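Local coordinates for protein Lmaj004091aaa (Leishmania major, PDB 1XTP) that probably transfers methyl groups from S-adenosyl-L-methionine to the N-terminal amino group of proteins that begin with X-Pro-Lys, at residues Thr167-Thr172 / Phe195-Ser200; Leu171-Phe176 / Leu214-Ile219; His220-Phe225 / Pro247-Ala252. One frame throughout, in Å; residues are numbered along the deposited sequence.

Interaction 1: residues Thr167-Thr172 / Phe195-Ser200. With SAI (S-adenosyl-L-homoselenocysteine), chain B.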
loop_
_atom_site.group_PDB
_atom_site.type_symbol
_atom_site.label_atom_id
_atom_site.label_comp_id
_atom_site.label_asym_id
_atom_site.label_seq_id
_atom_site.Cartn_x
_atom_site.Cartn_y
_atom_site.Cartn_z
ATOM N N THR A 167 1.610 -2.589 -0.227
ATOM C CA THR A 167 2.060 -2.544 1.155
ATOM C C THR A 167 0.897 -2.383 2.137
ATOM O O THR A 167 0.969 -2.868 3.254
ATOM C CB THR A 167 3.183 -1.467 1.319
ATOM O OG1 THR A 167 3.916 -1.682 2.534
ATOM C CG2 THR A 167 2.613 -0.050 1.256
ATOM N N ALA A 168 -0.206 -1.773 1.735
ATOM C CA ALA A 168 -1.315 -1.629 2.687
ATOM C C ALA A 168 -2.010 -2.965 2.996
ATOM O O ALA A 168 -2.866 -3.029 3.868
ATOM C CB ALA A 168 -2.290 -0.613 2.200
ATOM N N ILE A 169 -1.640 -4.017 2.279
ATOM C CA ILE A 169 -2.059 -5.383 2.588
ATOM C C ILE A 169 -1.590 -5.866 3.968
ATOM O O ILE A 169 -2.209 -6.759 4.551
ATOM C CB ILE A 169 -1.588 -6.400 1.501
ATOM C CG1 ILE A 169 -0.052 -6.442 1.390
ATOM C CG2 ILE A 169 -2.186 -6.046 0.129
ATOM C CD1 ILE A 169 0.479 -7.616 0.583
ATOM N N TYR A 170 -0.533 -5.249 4.502
ATOM C CA TYR A 170 0.042 -5.603 5.805
ATOM C C TYR A 170 -0.602 -4.883 6.984
ATOM O O TYR A 170 -0.412 -5.290 8.123
ATOM C CB TYR A 170 1.555 -5.350 5.790
ATOM C CG TYR A 170 2.235 -6.177 4.740
ATOM C CD1 TYR A 170 2.269 -7.551 4.856
ATOM C CD2 TYR A 170 2.775 -5.595 3.595
ATOM C CE1 TYR A 170 2.855 -8.342 3.884
ATOM C CE2 TYR A 170 3.392 -6.367 2.613
ATOM C CZ TYR A 170 3.403 -7.747 2.759
ATOM O OH TYR A 170 3.972 -8.560 1.813
ATOM N N LEU A 171 -1.361 -3.827 6.702
ATOM C CA LEU A 171 -2.056 -3.083 7.733
ATOM C C LEU A 171 -3.345 -3.763 8.179
ATOM O O LEU A 171 -4.097 -4.265 7.349
ATOM C CB LEU A 171 -2.387 -1.660 7.253
ATOM C CG LEU A 171 -1.230 -0.701 6.975
ATOM C CD1 LEU A 171 -1.707 0.512 6.157
ATOM C CD2 LEU A 171 -0.552 -0.240 8.283
ATOM N N THR A 172 -3.613 -3.755 9.490
ATOM C CA THR A 172 -4.969 -4.078 9.961
ATOM C C THR A 172 -5.905 -3.007 9.441
ATOM O O THR A 172 -5.461 -1.936 9.051
ATOM C CB THR A 172 -5.084 -4.109 11.465
ATOM O OG1 THR A 172 -4.940 -2.785 12.005
ATOM C CG2 THR A 172 -4.031 -5.033 12.058
ATOM N N PHE A 195 -2.520 5.425 -4.078
ATOM C CA PHE A 195 -2.706 4.091 -3.507
ATOM C C PHE A 195 -2.893 3.079 -4.627
ATOM O O PHE A 195 -3.848 3.169 -5.387
ATOM C CB PHE A 195 -3.911 4.102 -2.566
ATOM C CG PHE A 195 -4.259 2.749 -1.983
ATOM C CD1 PHE A 195 -3.270 1.894 -1.500
ATOM C CD2 PHE A 195 -5.590 2.352 -1.886
ATOM C CE1 PHE A 195 -3.606 0.666 -0.946
ATOM C CE2 PHE A 195 -5.939 1.138 -1.339
ATOM C CZ PHE A 195 -4.950 0.291 -0.852
ATOM N N LYS A 196 -1.950 2.144 -4.745
ATOM C CA LYS A 196 -1.978 1.120 -5.792
ATOM C C LYS A 196 -1.889 -0.256 -5.157
ATOM O O LYS A 196 -0.932 -0.559 -4.464
ATOM C CB LYS A 196 -0.823 1.297 -6.778
ATOM C CG LYS A 196 -1.013 0.564 -8.109
ATOM C CD LYS A 196 -0.089 1.143 -9.191
ATOM C CE LYS A 196 -0.316 0.519 -10.562
ATOM N NZ LYS A 196 0.714 0.955 -11.541
ATOM N N GLU A 197 -2.877 -1.100 -5.434
ATOM C CA GLU A 197 -2.995 -2.361 -4.727
ATOM C C GLU A 197 -3.802 -3.393 -5.509
ATOM O O GLU A 197 -4.652 -3.037 -6.345
ATOM C CB GLU A 197 -3.686 -2.131 -3.376
ATOM C CG GLU A 197 -3.453 -3.254 -2.387
ATOM C CD GLU A 197 -1.997 -3.694 -2.359
ATOM O OE1 GLU A 197 -1.166 -2.968 -1.748
ATOM O OE2 GLU A 197 -1.701 -4.769 -2.939
ATOM N N ASN A 198 -3.537 -4.662 -5.195
ATOM C CA ASN A 198 -4.350 -5.770 -5.634
ATOM C C ASN A 198 -5.769 -5.655 -5.063
ATOM O O ASN A 198 -5.968 -5.262 -3.914
ATOM C CB ASN A 198 -3.715 -7.104 -5.231
ATOM C CG ASN A 198 -2.401 -7.390 -5.972
ATOM O OD1 ASN A 198 -2.036 -6.706 -6.922
ATOM N ND2 ASN A 198 -1.716 -8.444 -5.553
ATOM N N CYS A 199 -6.740 -6.008 -5.893
ATOM C CA CYS A 199 -8.147 -5.836 -5.603
ATOM C C CYS A 199 -8.857 -7.178 -5.824
ATOM O O CYS A 199 -8.698 -7.783 -6.886
ATOM C CB CYS A 199 -8.669 -4.800 -6.592
ATOM S SG CYS A 199 -9.904 -3.765 -5.965
ATOM N N SER A 200 -9.618 -7.654 -4.838
ATOM C CA SER A 200 -10.387 -8.901 -4.997
ATOM C C SER A 200 -11.371 -8.766 -6.155
ATOM O O SER A 200 -12.022 -7.723 -6.296
ATOM C CB SER A 200 -11.142 -9.259 -3.711
ATOM O OG SER A 200 -10.258 -9.672 -2.675
HETATM N N SAI B . 6.321 -0.618 -2.519
HETATM C CA SAI B . 7.526 -1.296 -3.078
HETATM C CB SAI B . 7.776 -2.600 -2.349
HETATM C CG SAI B . 6.678 -3.647 -2.443
HETATM SE SE SAI B . 7.213 -5.248 -1.426
HETATM C C SAI B . 7.388 -1.643 -4.552
HETATM O O SAI B . 6.279 -1.676 -5.086
HETATM O OXT SAI B . 8.376 -1.931 -5.226
HETATM C "C5'" SAI B . 6.262 -4.792 0.244
HETATM C "C4'" SAI B . 7.106 -3.956 1.210
HETATM O "O4'" SAI B . 6.300 -3.609 2.298
HETATM C "C3'" SAI B . 8.307 -4.677 1.803
HETATM O "O3'" SAI B . 9.472 -3.910 1.640
HETATM C "C2'" SAI B . 8.019 -4.841 3.276
HETATM O "O2'" SAI B . 9.188 -4.772 4.081
HETATM C "C1'" SAI B . 7.104 -3.657 3.465
HETATM N N9 SAI B . 6.243 -3.728 4.637
HETATM C C8 SAI B . 5.734 -4.860 5.232
HETATM N N7 SAI B . 4.990 -4.480 6.267
HETATM C C5 SAI B . 5.004 -3.115 6.335
HETATM C C6 SAI B . 4.398 -2.208 7.200
HETATM N N6 SAI B . 3.637 -2.654 8.201
HETATM N N1 SAI B . 4.602 -0.850 7.019
HETATM C C2 SAI B . 5.415 -0.383 5.994
HETATM N N3 SAI B . 6.001 -1.295 5.133
HETATM C C4 SAI B . 5.789 -2.629 5.304
HETATM O O HOH W 1 -0.526 -0.688 -0.795
#
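In this Rossmann-like methyltransferase, the cofactor-binding loop that follows strand 159-165 sets A168 and I169 against F195 and E197 of the neighbouring strand 191-198. CG of E197 stands anti to the backbone N (chi1 -161°), and a bend at chi2 brings CD toward the turn at 167-170. A water joins the two sides: it accepts from A168 N at 2.8 Å and donates to E197 OE1 at 2.6 Å. The other oxygen is tied back to its own strand: N198 N gives a 2.9 Å hydrogen bond to E197 OE2 on its anti side, 34° out of the carboxylate plane. The methyl CG2 of I169 rests against this same carboxylate, 3.4 Å from E197 OE2, the two side chains crossing at about a right angle. Beside it, A168 CB approaches F195 CE1 at 3.6 Å, obliquely to the ring, while the water lies in plane at the ring's edge.

The loop's other side meets S-adenosyl-L-homoselenocysteine. T167 OG1, anti to its backbone N, donates to O4' of the ligand ribose at 3.1 Å; Y170 turns a ring face to the adenine, CD2 lying 3.5 Å from C8. Y170 OH accepts from W57 NE1 and is hydrogen-bonded to D211 OD2, which hold the ring's far end. A turn at the carboxyl end of a central parallel strand, facing the nucleoside, is typical of the class I methyltransferase fold.

Interaction 2: residues Leu171-Phe176 / Leu214-Ile219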
loop_
_atom_site.group_PDB
_atom_site.type_symbol
_atom_site.label_atom_id
_atom_site.label_comp_id
_atom_site.label_asym_id
_atom_site.label_seq_id
_atom_site.Cartn_x
_atom_site.Cartn_y
_atom_site.Cartn_z
ATOM N N LEU A 171 -1.361 -3.827 6.702
ATOM C CA LEU A 171 -2.056 -3.083 7.733
ATOM C C LEU A 171 -3.345 -3.763 8.179
ATOM O O LEU A 171 -4.097 -4.265 7.349
ATOM C CB LEU A 171 -2.387 -1.660 7.253
ATOM C CG LEU A 171 -1.230 -0.701 6.975
ATOM C CD1 LEU A 171 -1.707 0.512 6.157
ATOM C CD2 LEU A 171 -0.552 -0.240 8.283
ATOM N N THR A 172 -3.613 -3.755 9.490
ATOM C CA THR A 172 -4.969 -4.078 9.961
ATOM C C THR A 172 -5.905 -3.007 9.441
ATOM O O THR A 172 -5.461 -1.936 9.051
ATOM C CB THR A 172 -5.084 -4.109 11.465
ATOM O OG1 THR A 172 -4.940 -2.785 12.005
ATOM C CG2 THR A 172 -4.031 -5.033 12.058
ATOM N N ASP A 173 -7.204 -3.260 9.450
ATOM C CA ASP A 173 -8.142 -2.243 8.984
ATOM C C ASP A 173 -8.113 -1.005 9.870
ATOM O O ASP A 173 -8.240 0.123 9.365
ATOM C CB ASP A 173 -9.575 -2.781 8.952
ATOM C CG ASP A 173 -9.863 -3.645 7.742
ATOM O OD1 ASP A 173 -9.006 -3.777 6.849
ATOM O OD2 ASP A 173 -10.967 -4.213 7.706
ATOM N N ALA A 174 -8.026 -1.225 11.185
ATOM C CA ALA A 174 -7.919 -0.141 12.138
ATOM C C ALA A 174 -6.732 0.755 11.817
ATOM O O ALA A 174 -6.859 1.976 11.849
ATOM C CB ALA A 174 -7.785 -0.689 13.582
ATOM N N ASP A 175 -5.577 0.147 11.522
ATOM C CA ASP A 175 -4.353 0.902 11.254
ATOM C C ASP A 175 -4.344 1.513 9.853
ATOM O O ASP A 175 -3.715 2.541 9.656
ATOM C CB ASP A 175 -3.121 0.037 11.481
ATOM C CG ASP A 175 -2.868 -0.232 12.962
ATOM O OD1 ASP A 175 -3.457 0.473 13.808
ATOM O OD2 ASP A 175 -2.086 -1.143 13.286
ATOM N N PHE A 176 -5.046 0.870 8.922
ATOM C CA PHE A 176 -5.285 1.363 7.550
ATOM C C PHE A 176 -6.049 2.671 7.682
ATOM O O PHE A 176 -5.621 3.704 7.172
ATOM C CB PHE A 176 -6.099 0.317 6.764
ATOM C CG PHE A 176 -6.313 0.634 5.282
ATOM C CD1 PHE A 176 -7.111 1.709 4.875
ATOM C CD2 PHE A 176 -5.747 -0.178 4.298
ATOM C CE1 PHE A 176 -7.316 1.990 3.532
ATOM C CE2 PHE A 176 -5.980 0.081 2.917
ATOM C CZ PHE A 176 -6.742 1.163 2.543
ATOM N N LEU A 214 -3.514 -9.164 3.830
ATOM C CA LEU A 214 -4.765 -9.516 3.163
ATOM C C LEU A 214 -5.077 -8.643 1.950
ATOM O O LEU A 214 -4.707 -7.468 1.879
ATOM C CB LEU A 214 -5.953 -9.544 4.141
ATOM C CG LEU A 214 -6.641 -8.208 4.360
ATOM C CD1 LEU A 214 -7.934 -8.360 5.131
ATOM C CD2 LEU A 214 -5.672 -7.271 5.067
ATOM N N THR A 215 -5.761 -9.259 1.004
ATOM C CA THR A 215 -6.254 -8.597 -0.183
ATOM C C THR A 215 -7.708 -8.281 0.080
ATOM O O THR A 215 -8.461 -9.134 0.577
ATOM C CB THR A 215 -6.145 -9.524 -1.390
ATOM O OG1 THR A 215 -4.779 -9.905 -1.536
ATOM C CG2 THR A 215 -6.635 -8.849 -2.696
ATOM N N ARG A 216 -8.088 -7.053 -0.240
ATOM C CA ARG A 216 -9.421 -6.573 0.026
ATOM C C ARG A 216 -10.096 -6.199 -1.287
ATOM O O ARG A 216 -9.425 -6.000 -2.305
ATOM C CB ARG A 216 -9.353 -5.334 0.910
ATOM C CG ARG A 216 -8.624 -5.500 2.229
ATOM C CD ARG A 216 -8.593 -4.123 2.936
ATOM N NE ARG A 216 -8.055 -4.110 4.303
ATOM C CZ ARG A 216 -6.785 -3.851 4.627
ATOM N NH1 ARG A 216 -5.851 -3.672 3.699
ATOM N NH2 ARG A 216 -6.422 -3.829 5.891
ATOM N N SER A 217 -11.426 -6.094 -1.249
ATOM C CA SER A 217 -12.212 -5.638 -2.398
ATOM C C SER A 217 -12.256 -4.113 -2.467
ATOM O O SER A 217 -12.028 -3.413 -1.472
ATOM C CB SER A 217 -13.636 -6.165 -2.302
ATOM O OG SER A 217 -14.273 -5.644 -1.140
ATOM N N ASP A 218 -12.572 -3.607 -3.654
ATOM C CA ASP A 218 -12.815 -2.183 -3.847
ATOM C C ASP A 218 -13.812 -1.584 -2.829
ATOM O O ASP A 218 -13.626 -0.469 -2.341
ATOM C CB ASP A 218 -13.373 -1.952 -5.266
ATOM C CG ASP A 218 -13.633 -0.509 -5.531
ATOM O OD1 ASP A 218 -12.643 0.235 -5.588
ATOM O OD2 ASP A 218 -14.806 -0.110 -5.647
ATOM N N ILE A 219 -14.896 -2.310 -2.565
ATOM C CA ILE A 219 -15.915 -1.885 -1.594
ATOM C C ILE A 219 -15.323 -1.844 -0.182
ATOM O O ILE A 219 -15.608 -0.937 0.594
ATOM C CB ILE A 219 -17.160 -2.809 -1.686
ATOM C CG1 ILE A 219 -17.990 -2.362 -2.883
ATOM C CG2 ILE A 219 -18.035 -2.762 -0.421
ATOM C CD1 ILE A 219 -19.235 -3.163 -3.106
#
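R216 reaches from the turn after strand 213-215 to L171, D173 and F176 at the start of helix 173-186, a helix N-terminus capped by T172. The cap is local: T172 OG1 accepts from D175 N at 3.0 Å.

The charged part of the contact is a side-on salt bridge. The arginine chain runs extended from CG to NE, and NE and NH2 both close on a single carboxylate oxygen, D173 OD1, at 2.7 Å from R216 NE and 2.8 Å from R216 NH2. That oxygen lies in the guanidinium plane and is met nearly along its own C-O axis, although the carboxylate and guanidinium planes are 33° apart. D173 OD2 serves other partners, H220 and W34, so the carboxylate is held from both ends. Its place in the first turn of the helix would probably favour the negative charge.

A hydrogen bond to a neutral acceptor completes the grip: R216 NH2 also donates to L171 O at 2.8 Å, approaching from above the carbonyl plane, 36° out of it. R216 NH1 binds A168 O, which ties the arginine to the cofactor loop as well.

The apolar part sandwiches the guanidinium. F176, with CG anti to its backbone N, brings CD2 over one face, 3.5 Å from R216 NH1, the ring plane turned 65° from the guanidinium. Over the centre of the opposite face sits L214 CD2, 3.5 Å above the R216 plane.

Interaction 3: residues His220-Phe225 / Pro247-Ala252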
loop_
_atom_site.group_PDB
_atom_site.type_symbol
_atom_site.label_atom_id
_atom_site.label_comp_id
_atom_site.label_asym_id
_atom_site.label_seq_id
_atom_site.Cartn_x
_atom_site.Cartn_y
_atom_site.Cartn_z
ATOM N N HIS A 220 -14.461 -2.810 0.115
ATOM C CA HIS A 220 -13.745 -2.863 1.399
ATOM C C HIS A 220 -12.814 -1.643 1.532
ATOM O O HIS A 220 -12.870 -0.936 2.535
ATOM C CB HIS A 220 -12.991 -4.190 1.493
ATOM C CG HIS A 220 -12.473 -4.528 2.853
ATOM N ND1 HIS A 220 -12.087 -5.808 3.191
ATOM C CD2 HIS A 220 -12.242 -3.761 3.949
ATOM C CE1 HIS A 220 -11.655 -5.815 4.441
ATOM N NE2 HIS A 220 -11.744 -4.587 4.925
ATOM N N TYR A 221 -11.992 -1.370 0.521
ATOM C CA TYR A 221 -11.137 -0.150 0.516
ATOM C C TYR A 221 -11.926 1.152 0.760
ATOM O O TYR A 221 -11.511 2.029 1.519
ATOM C CB TYR A 221 -10.355 -0.013 -0.815
ATOM C CG TYR A 221 -9.303 -1.072 -1.006
ATOM C CD1 TYR A 221 -8.327 -1.296 -0.025
ATOM C CD2 TYR A 221 -9.293 -1.885 -2.138
ATOM C CE1 TYR A 221 -7.370 -2.283 -0.182
ATOM C CE2 TYR A 221 -8.333 -2.886 -2.303
ATOM C CZ TYR A 221 -7.372 -3.086 -1.315
ATOM O OH TYR A 221 -6.397 -4.063 -1.450
ATOM N N LYS A 222 -13.064 1.252 0.095
ATOM C CA LYS A 222 -13.886 2.460 0.121
ATOM C C LYS A 222 -14.573 2.652 1.465
ATOM O O LYS A 222 -14.756 3.792 1.930
ATOM C CB LYS A 222 -14.890 2.418 -1.037
ATOM C CG LYS A 222 -14.219 2.776 -2.354
ATOM C CD LYS A 222 -15.004 2.348 -3.548
ATOM C CE LYS A 222 -14.494 3.083 -4.791
ATOM N NZ LYS A 222 -15.085 2.589 -6.057
ATOM N N ARG A 223 -14.946 1.534 2.087
ATOM C CA ARG A 223 -15.409 1.552 3.466
ATOM C C ARG A 223 -14.319 2.173 4.331
ATOM O O ARG A 223 -14.584 3.084 5.121
ATOM C CB ARG A 223 -15.743 0.140 3.939
ATOM C CG ARG A 223 -16.500 0.081 5.253
ATOM C CD ARG A 223 -17.022 -1.335 5.570
ATOM N NE ARG A 223 -18.123 -1.739 4.684
ATOM C CZ ARG A 223 -18.870 -2.829 4.843
ATOM N NH1 ARG A 223 -18.648 -3.658 5.849
ATOM N NH2 ARG A 223 -19.841 -3.081 3.980
ATOM N N LEU A 224 -13.077 1.719 4.136
ATOM C CA LEU A 224 -11.949 2.226 4.919
ATOM C C LEU A 224 -11.656 3.694 4.568
ATOM O O LEU A 224 -11.383 4.478 5.460
ATOM C CB LEU A 224 -10.698 1.340 4.751
ATOM C CG LEU A 224 -10.862 -0.144 5.093
ATOM C CD1 LEU A 224 -9.681 -0.983 4.623
ATOM C CD2 LEU A 224 -11.074 -0.317 6.594
ATOM N N PHE A 225 -11.734 4.077 3.292
ATOM C CA PHE A 225 -11.526 5.477 2.928
ATOM C C PHE A 225 -12.550 6.380 3.598
ATOM O O PHE A 225 -12.223 7.462 4.058
ATOM C CB PHE A 225 -11.649 5.724 1.418
ATOM C CG PHE A 225 -10.681 4.954 0.581
ATOM C CD1 PHE A 225 -9.422 4.612 1.055
ATOM C CD2 PHE A 225 -11.025 4.606 -0.717
ATOM C CE1 PHE A 225 -8.530 3.878 0.233
ATOM C CE2 PHE A 225 -10.149 3.901 -1.530
ATOM C CZ PHE A 225 -8.910 3.529 -1.045
ATOM N N PRO A 247 -6.454 -8.186 -10.264
ATOM C CA PRO A 247 -6.456 -6.838 -10.811
ATOM C C PRO A 247 -5.710 -5.850 -9.896
ATOM O O PRO A 247 -5.720 -5.980 -8.663
ATOM C CB PRO A 247 -7.947 -6.495 -10.884
ATOM C CG PRO A 247 -8.608 -7.827 -11.042
ATOM C CD PRO A 247 -7.807 -8.768 -10.216
ATOM N N LEU A 248 -5.080 -4.865 -10.513
ATOM C CA LEU A 248 -4.327 -3.865 -9.789
ATOM C C LEU A 248 -5.006 -2.510 -9.967
ATOM O O LEU A 248 -5.034 -1.968 -11.074
ATOM C CB LEU A 248 -2.909 -3.864 -10.343
ATOM C CG LEU A 248 -1.842 -2.988 -9.710
ATOM C CD1 LEU A 248 -1.627 -3.384 -8.280
ATOM C CD2 LEU A 248 -0.566 -3.159 -10.526
ATOM N N LYS A 249 -5.557 -1.970 -8.886
ATOM C CA LYS A 249 -6.255 -0.690 -8.949
ATOM C C LYS A 249 -5.455 0.479 -8.333
ATOM O O LYS A 249 -4.828 0.369 -7.280
ATOM C CB LYS A 249 -7.640 -0.786 -8.283
ATOM C CG LYS A 249 -8.664 0.137 -8.920
ATOM C CD LYS A 249 -10.079 -0.023 -8.370
ATOM C CE LYS A 249 -10.998 1.104 -8.853
ATOM N NZ LYS A 249 -12.185 1.318 -7.961
HETATM N N MSE A 250 -5.504 1.605 -9.012
HETATM C CA MSE A 250 -4.947 2.851 -8.509
HETATM C C MSE A 250 -6.057 3.781 -8.051
HETATM O O MSE A 250 -7.075 3.912 -8.721
HETATM C CB MSE A 250 -4.180 3.536 -9.627
HETATM C CG MSE A 250 -2.928 2.811 -10.018
HETATM SE SE MSE A 250 -2.221 3.446 -11.708
HETATM C CE MSE A 250 -3.335 2.349 -12.915
ATOM N N TYR A 251 -5.831 4.432 -6.912
ATOM C CA TYR A 251 -6.688 5.470 -6.388
ATOM C C TYR A 251 -5.876 6.727 -6.101
ATOM O O TYR A 251 -4.802 6.649 -5.505
ATOM C CB TYR A 251 -7.303 5.045 -5.060
ATOM C CG TYR A 251 -8.067 3.749 -5.058
ATOM C CD1 TYR A 251 -7.425 2.551 -4.756
ATOM C CD2 TYR A 251 -9.444 3.721 -5.292
ATOM C CE1 TYR A 251 -8.112 1.360 -4.725
ATOM C CE2 TYR A 251 -10.154 2.517 -5.249
ATOM C CZ TYR A 251 -9.474 1.350 -4.961
ATOM O OH TYR A 251 -10.132 0.152 -4.920
ATOM N N ALA A 252 -6.391 7.878 -6.518
ATOM C CA ALA A 252 -5.849 9.173 -6.089
ATOM C C ALA A 252 -6.781 9.728 -5.027
ATOM O O ALA A 252 -7.954 9.937 -5.304
ATOM C CB ALA A 252 -5.762 10.116 -7.222
#
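NZ of K249 is gripped by two carboxylates, D218 OD1 and E235 OE1, and lies 3.7 Å from NZ of K222, which is itself salt-bridged to D218 OD2 and E235 OE1. Two ammonium groups and two carboxylates therefore share one small cluster, and the shared acids probably offset the repulsion between the lysines. Both lysine chains are extended beyond CG and cross at about a right angle, one coming from helix 218-228 and the other from strand 248-253.

Y251 lies between helix and strand next to this cluster. Its OH is hydrogen-bonded to D218 OD1, so that oxygen serves the tyrosine as well as K249. The same OH lies 3.5 Å from Y221 CD2, and the two tyrosine side chains cross at about a right angle. F225 makes a T-shaped pair with Y251: its edge points at the tyrosine face, centroids 5.2 Å apart and planes at 74°. The nearest atoms are F225 CE2 and Y251 CD2, 3.8 Å apart, offset toward the rim of the tyrosine ring. Y221 O lies over one face of the F225 ring, toward its rim. At the edge of Y251, K222 CE approaches CE2 at 4.4 Å.

The helix packs on the sheet nearly in line with its strand, the segment axes 12.1 Å apart and their directions differing by 20°. Strand 248-253 runs antiparallel to its neighbours 191-198 and 232-237, the insertion that marks class I methyltransferases, while helix 173-186 flanks helix 218-228 through F176 and L224.

The three contacts lie at increasing distance from the cofactor. Interaction 1 touches S-adenosyl-L-homoselenocysteine directly. In interaction 2 the side chain of L171 is about 5 Å from this ligand. In interaction 3 the side chain of Y221 is about 13 Å from the bound S-adenosyl-L-homoselenocysteine. Interactions 1 and 2 share L171 and T172 and are joined by probable backbone hydrogen bonds, I169 O to L214 N at 2.8 Å and S200 N to R216 O at 3.0 Å. Interactions 1 and 3 meet in the sheet, where F195 O and Y251 N are 2.8 Å apart, and through Y221 OH, 2.8 Å from N198 O. Helix 218-228 joins interactions 2 and 3, with L224 CD1 lying 3.5 Å from R216 NE.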